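PDB 6W3G: Rd1NTF2_04 from Synthetic construct, which is a computationally designed protein of the NTF2-like fold, built to explore diverse pocket structures, with no natural function known for it. Local coordinates for residues A[21-27]-A[54-58]; A[80-86]-A[98-104]. All coordinates share one frame; numbering follows the deposited sequence.

Interaction 1: residues A[21-27]-A[54-58]; sequences MMKTGDS and VDWIR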
# COMPACT_ATOMS: atom_id res chain seq x y z
N MET A 21 2.10 8.00 2.10
CA MET A 21 1.36 8.13 0.85
C MET A 21 -0.07 7.63 1.00
O MET A 21 -1.00 8.19 0.42
CB MET A 21 2.06 7.35 -0.27
CG MET A 21 1.23 7.20 -1.56
SD MET A 21 1.99 6.09 -2.76
CE MET A 21 1.62 4.50 -2.01
N MET A 22 -0.25 6.55 1.77
CA MET A 22 -1.58 6.00 1.96
C MET A 22 -2.52 6.95 2.70
O MET A 22 -3.74 6.76 2.61
CB MET A 22 -1.48 4.69 2.73
CG MET A 22 -0.82 3.58 1.96
SD MET A 22 -1.89 3.08 0.61
CE MET A 22 -3.13 2.16 1.51
N LYS A 23 -1.99 7.94 3.43
CA LYS A 23 -2.86 8.89 4.11
C LYS A 23 -3.62 9.77 3.12
O LYS A 23 -4.82 10.01 3.29
CB LYS A 23 -2.05 9.78 5.06
CG LYS A 23 -1.59 9.09 6.34
N THR A 24 -2.93 10.25 2.09
CA THR A 24 -3.50 11.20 1.15
C THR A 24 -3.65 10.68 -0.26
O THR A 24 -4.31 11.33 -1.08
CB THR A 24 -2.63 12.47 1.11
OG1 THR A 24 -1.31 12.12 0.68
CG2 THR A 24 -2.57 13.14 2.48
N GLY A 25 -3.06 9.53 -0.59
CA GLY A 25 -3.05 9.09 -1.97
C GLY A 25 -2.32 10.05 -2.87
O GLY A 25 -2.74 10.28 -4.01
N ASP A 26 -1.21 10.62 -2.40
CA ASP A 26 -0.45 11.57 -3.19
C ASP A 26 0.08 10.92 -4.46
O ASP A 26 0.80 9.92 -4.40
CB ASP A 26 0.69 12.15 -2.36
CG ASP A 26 1.58 13.07 -3.17
OD1 ASP A 26 1.05 14.04 -3.75
OD2 ASP A 26 2.80 12.83 -3.21
N SER A 27 -0.25 11.52 -5.61
CA SER A 27 0.17 10.98 -6.90
C SER A 27 1.68 11.03 -7.07
O SER A 27 2.28 10.11 -7.64
CB SER A 27 -0.51 11.76 -8.03
OG SER A 27 -1.87 11.39 -8.16
N VAL A 54 -3.67 4.63 -7.32
CA VAL A 54 -3.93 5.91 -6.66
C VAL A 54 -5.42 6.11 -6.46
O VAL A 54 -5.87 6.53 -5.38
CB VAL A 54 -3.30 7.05 -7.47
CG1 VAL A 54 -3.93 8.38 -7.12
CG2 VAL A 54 -1.81 7.09 -7.21
N ASP A 55 -6.22 5.81 -7.49
CA ASP A 55 -7.66 5.97 -7.39
C ASP A 55 -8.23 5.07 -6.30
O ASP A 55 -9.16 5.45 -5.58
CB ASP A 55 -8.33 5.65 -8.73
CG ASP A 55 -8.09 6.73 -9.77
OD1 ASP A 55 -7.42 7.74 -9.45
OD2 ASP A 55 -8.57 6.56 -10.91
N TRP A 56 -7.69 3.86 -6.18
CA TRP A 56 -8.13 2.95 -5.13
C TRP A 56 -7.88 3.56 -3.76
O TRP A 56 -8.77 3.57 -2.90
CB TRP A 56 -7.40 1.61 -5.28
CG TRP A 56 -7.54 0.73 -4.09
CD1 TRP A 56 -8.68 0.14 -3.63
CD2 TRP A 56 -6.50 0.34 -3.20
NE1 TRP A 56 -8.41 -0.59 -2.50
CE2 TRP A 56 -7.08 -0.49 -2.22
CE3 TRP A 56 -5.12 0.60 -3.13
CZ2 TRP A 56 -6.33 -1.05 -1.18
CZ3 TRP A 56 -4.39 0.04 -2.10
CH2 TRP A 56 -4.99 -0.77 -1.14
N ILE A 57 -6.69 4.13 -3.56
CA ILE A 57 -6.36 4.73 -2.27
C ILE A 57 -7.27 5.93 -2.01
O ILE A 57 -7.79 6.10 -0.90
CB ILE A 57 -4.88 5.15 -2.24
CG1 ILE A 57 -3.98 3.92 -2.36
CG2 ILE A 57 -4.55 5.93 -0.97
CD1 ILE A 57 -2.51 4.25 -2.54
N ARG A 58 -7.50 6.76 -3.02
CA ARG A 58 -8.31 7.96 -2.82
C ARG A 58 -9.75 7.62 -2.48
O ARG A 58 -10.38 8.30 -1.67
CB ARG A 58 -8.24 8.84 -4.07
CG ARG A 58 -6.83 9.30 -4.41
CD ARG A 58 -6.79 10.76 -4.85
NE ARG A 58 -5.43 11.30 -4.80
CZ ARG A 58 -4.62 11.46 -5.85
NH1 ARG A 58 -3.41 11.96 -5.67
NH2 ARG A 58 -5.03 11.15 -7.07

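Interaction 2: residues A[80-86]-A[98-104]; sequences RISIVFT and DRYVMVA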
# COMPACT_ATOMS: atom_id res chain seq x y z
N ARG A 80 14.29 -8.59 -2.85
CA ARG A 80 12.86 -8.69 -2.57
C ARG A 80 12.56 -8.09 -1.20
O ARG A 80 13.16 -8.51 -0.20
CB ARG A 80 12.39 -10.15 -2.60
CG ARG A 80 10.87 -10.32 -2.46
CD ARG A 80 10.48 -11.79 -2.55
NE ARG A 80 9.03 -12.03 -2.43
CZ ARG A 80 8.39 -12.27 -1.28
NH1 ARG A 80 9.04 -12.28 -0.13
NH2 ARG A 80 7.09 -12.50 -1.30
N ILE A 81 11.63 -7.15 -1.15
CA ILE A 81 11.15 -6.56 0.09
C ILE A 81 9.71 -7.00 0.28
O ILE A 81 8.86 -6.73 -0.58
CB ILE A 81 11.23 -5.03 0.06
CG1 ILE A 81 12.65 -4.55 -0.20
CG2 ILE A 81 10.67 -4.46 1.35
CD1 ILE A 81 12.74 -3.08 -0.52
N SER A 82 9.43 -7.65 1.40
CA SER A 82 8.07 -8.07 1.69
C SER A 82 7.59 -7.31 2.91
O SER A 82 8.29 -7.26 3.92
CB SER A 82 7.99 -9.58 1.96
OG SER A 82 6.65 -9.94 2.27
N ILE A 83 6.41 -6.70 2.80
CA ILE A 83 5.84 -5.93 3.90
C ILE A 83 4.43 -6.44 4.17
O ILE A 83 3.62 -6.52 3.25
CB ILE A 83 5.81 -4.42 3.59
CG1 ILE A 83 7.24 -3.92 3.44
CG2 ILE A 83 5.06 -3.66 4.71
CD1 ILE A 83 7.37 -2.47 3.04
N VAL A 84 4.16 -6.82 5.42
CA VAL A 84 2.83 -7.16 5.87
C VAL A 84 2.35 -5.99 6.70
O VAL A 84 3.06 -5.55 7.62
CB VAL A 84 2.82 -8.46 6.70
CG1 VAL A 84 1.41 -8.72 7.19
CG2 VAL A 84 3.32 -9.62 5.90
N PHE A 85 1.18 -5.47 6.37
CA PHE A 85 0.61 -4.36 7.13
C PHE A 85 -0.88 -4.60 7.34
O PHE A 85 -1.54 -5.31 6.57
CB PHE A 85 0.89 -3.01 6.47
CG PHE A 85 0.30 -2.83 5.10
CD1 PHE A 85 -0.93 -2.19 4.95
CD2 PHE A 85 0.98 -3.23 3.96
CE1 PHE A 85 -1.48 -1.98 3.71
CE2 PHE A 85 0.43 -3.03 2.71
CZ PHE A 85 -0.79 -2.40 2.58
N THR A 86 -1.38 -4.07 8.43
CA THR A 86 -2.81 -4.10 8.70
C THR A 86 -3.37 -2.70 8.56
O THR A 86 -2.69 -1.70 8.82
CB THR A 86 -3.10 -4.70 10.07
OG1 THR A 86 -2.23 -4.14 11.03
CG2 THR A 86 -2.88 -6.18 10.03
N ASP A 98 -8.30 -5.03 8.10
CA ASP A 98 -7.81 -5.74 6.94
C ASP A 98 -6.32 -6.00 7.15
O ASP A 98 -5.66 -5.37 7.99
CB ASP A 98 -8.03 -4.94 5.65
CG ASP A 98 -9.46 -5.02 5.14
OD1 ASP A 98 -10.24 -5.88 5.60
OD2 ASP A 98 -9.80 -4.23 4.25
N ARG A 99 -5.81 -6.96 6.39
CA ARG A 99 -4.38 -7.23 6.35
C ARG A 99 -3.97 -7.32 4.89
O ARG A 99 -4.69 -7.88 4.06
CB ARG A 99 -4.04 -8.53 7.08
CG ARG A 99 -2.60 -8.99 6.89
CD ARG A 99 -2.42 -10.35 7.52
NE ARG A 99 -2.21 -10.25 8.95
CZ ARG A 99 -2.61 -11.16 9.84
NH1 ARG A 99 -3.25 -12.26 9.46
NH2 ARG A 99 -2.36 -10.97 11.13
N TYR A 100 -2.83 -6.71 4.58
CA TYR A 100 -2.29 -6.71 3.24
C TYR A 100 -0.86 -7.24 3.26
O TYR A 100 -0.12 -7.07 4.23
CB TYR A 100 -2.26 -5.31 2.63
CG TYR A 100 -3.60 -4.83 2.17
CD1 TYR A 100 -4.49 -4.25 3.06
CD2 TYR A 100 -3.98 -4.95 0.84
CE1 TYR A 100 -5.74 -3.81 2.63
CE2 TYR A 100 -5.20 -4.51 0.40
CZ TYR A 100 -6.08 -3.95 1.29
OH TYR A 100 -7.31 -3.51 0.84
N VAL A 101 -0.47 -7.84 2.13
CA VAL A 101 0.89 -8.26 1.88
C VAL A 101 1.37 -7.53 0.64
O VAL A 101 0.66 -7.49 -0.37
CB VAL A 101 1.00 -9.78 1.70
CG1 VAL A 101 2.44 -10.16 1.44
CG2 VAL A 101 0.50 -10.50 2.96
N MET A 102 2.57 -6.98 0.71
CA MET A 102 3.11 -6.18 -0.38
C MET A 102 4.49 -6.68 -0.74
O MET A 102 5.34 -6.88 0.13
CB MET A 102 3.18 -4.71 0.03
CG MET A 102 3.21 -3.77 -1.13
SD MET A 102 2.82 -2.13 -0.53
CE MET A 102 4.34 -1.76 0.35
N VAL A 103 4.72 -6.86 -2.05
CA VAL A 103 6.01 -7.27 -2.57
C VAL A 103 6.56 -6.10 -3.36
O VAL A 103 5.88 -5.57 -4.25
CB VAL A 103 5.90 -8.53 -3.44
CG1 VAL A 103 7.27 -8.84 -4.08
CG2 VAL A 103 5.44 -9.68 -2.56
N ALA A 104 7.75 -5.66 -2.98
CA ALA A 104 8.49 -4.64 -3.69
C ALA A 104 9.85 -5.21 -4.07
O ALA A 104 10.39 -6.11 -3.42
CB ALA A 104 8.65 -3.38 -2.82

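Interaction 1: residues A[21-27]-A[54-58]
Met22 and Ile57 make the closest apolar contact between helix 11-24 and helix 50-63: Met22 SD lies 3.4 Å from Ile57 CD1, the two side chains crossing at about a right angle. Met22 curls at chi2 and chi3, which brings SD onto Ile57, and the same bends carry its CE to 4.4 Å from Trp56 CH2, oblique to the indole. Met21, modelled in two conformers, packs its chain on Leu33 and Phe34, and in one of them its CE also approaches Ile57 CD1.

Backbone-to-side-chain packing centres on Gly25. Its CA sits 3.6 Å from Ile57 CG2, and a CB at this position would come tightly against both Ile57 CG2 and Arg58 CG. Gly25 has positive phi (62°), and the chain turns there, beside helix 50-63. This joins two helices of an NTF2-like fold through the turn that leads to helix 27-33, where Asp26 takes the N-cap position and its OD2 accepts from the backbone N of Lys29.

The polar contact belongs to Arg58 and Ser27. Arg58 NH1 donates to Ser27 OG at 3.0 Å, with the hydroxyl oxygen near the guanidinium plane and an N-H...O angle of 152°; NH2 adds a weak second bond to the same oxygen. The exact placement of the guanidinium is doubtful, because it is modelled too close to Gly25 O, a pair that is not a hydrogen bond. Val54 CG1 stands 3.8 Å from Ser27 OG, which puts an apolar methyl beside the paired polar groups.

Interaction 2: residues A[80-86]-A[98-104]
Phe85 and Tyr100 meet through a CH-pi contact: Tyr100 CB stands over one face of the Phe85 ring, 3.6 Å from its centroid and 24° off the normal. The ring planes lie within 9° of parallel, yet their centres are displaced so far that there is little stacking. Phe85 takes a chi1 of 62°, with CG between its backbone N and carbonyl carbon, which swings the ring across to the neighbouring strand. In one of its two conformers, Met102 brings SD obliquely to 4.1 Å from Phe85 CE2, a Met-aromatic contact, and CE near Ile83 CD1. Replacing Phe85 by an alanine is likely to leave Tyr100 CB without the ring it stands over and open a gap beside it.

Three hydrogen-bonded pairs, Ile81-Ala104, Ile83-Met102 and Phe85-Tyr100, each with two backbone bonds, fix the register of the antiparallel hairpin of strands 80-91 and 94-106. On the other face, Val84 CG2 and Val101 CG2 pack side by side at 4.2 Å. Farther out, Phe18 of helix 11-24 meets the Phe85 ring and touches Met102. Alternation along the hairpin thus gives one face an apolar, aromatic surface for the helix, and the other a mixed, more exposed one carrying Ser82, Thr86 and Arg99.

How the interactions relate
Interaction 1 comes first along the chain, and the centres of the two contacts lie about 17 Å apart on opposite sides of the chain's centre. Interaction 1 ties the end of helix 11-24 to helix 50-63; interaction 2 pairs two neighbouring strands of the mixed sheet. Helix 11-24 links them, since Phe14, Ala15 and Phe18, earlier on it, pack on the hairpin's buried face. The two contacts also touch directly, Trp56 CZ2 lying 3.3 Å from Tyr100 OH. Helices 11-24 and 50-63 thus both meet the sheet, as in NTF2-like folds, where the curved sheet and helices enclose the pocket.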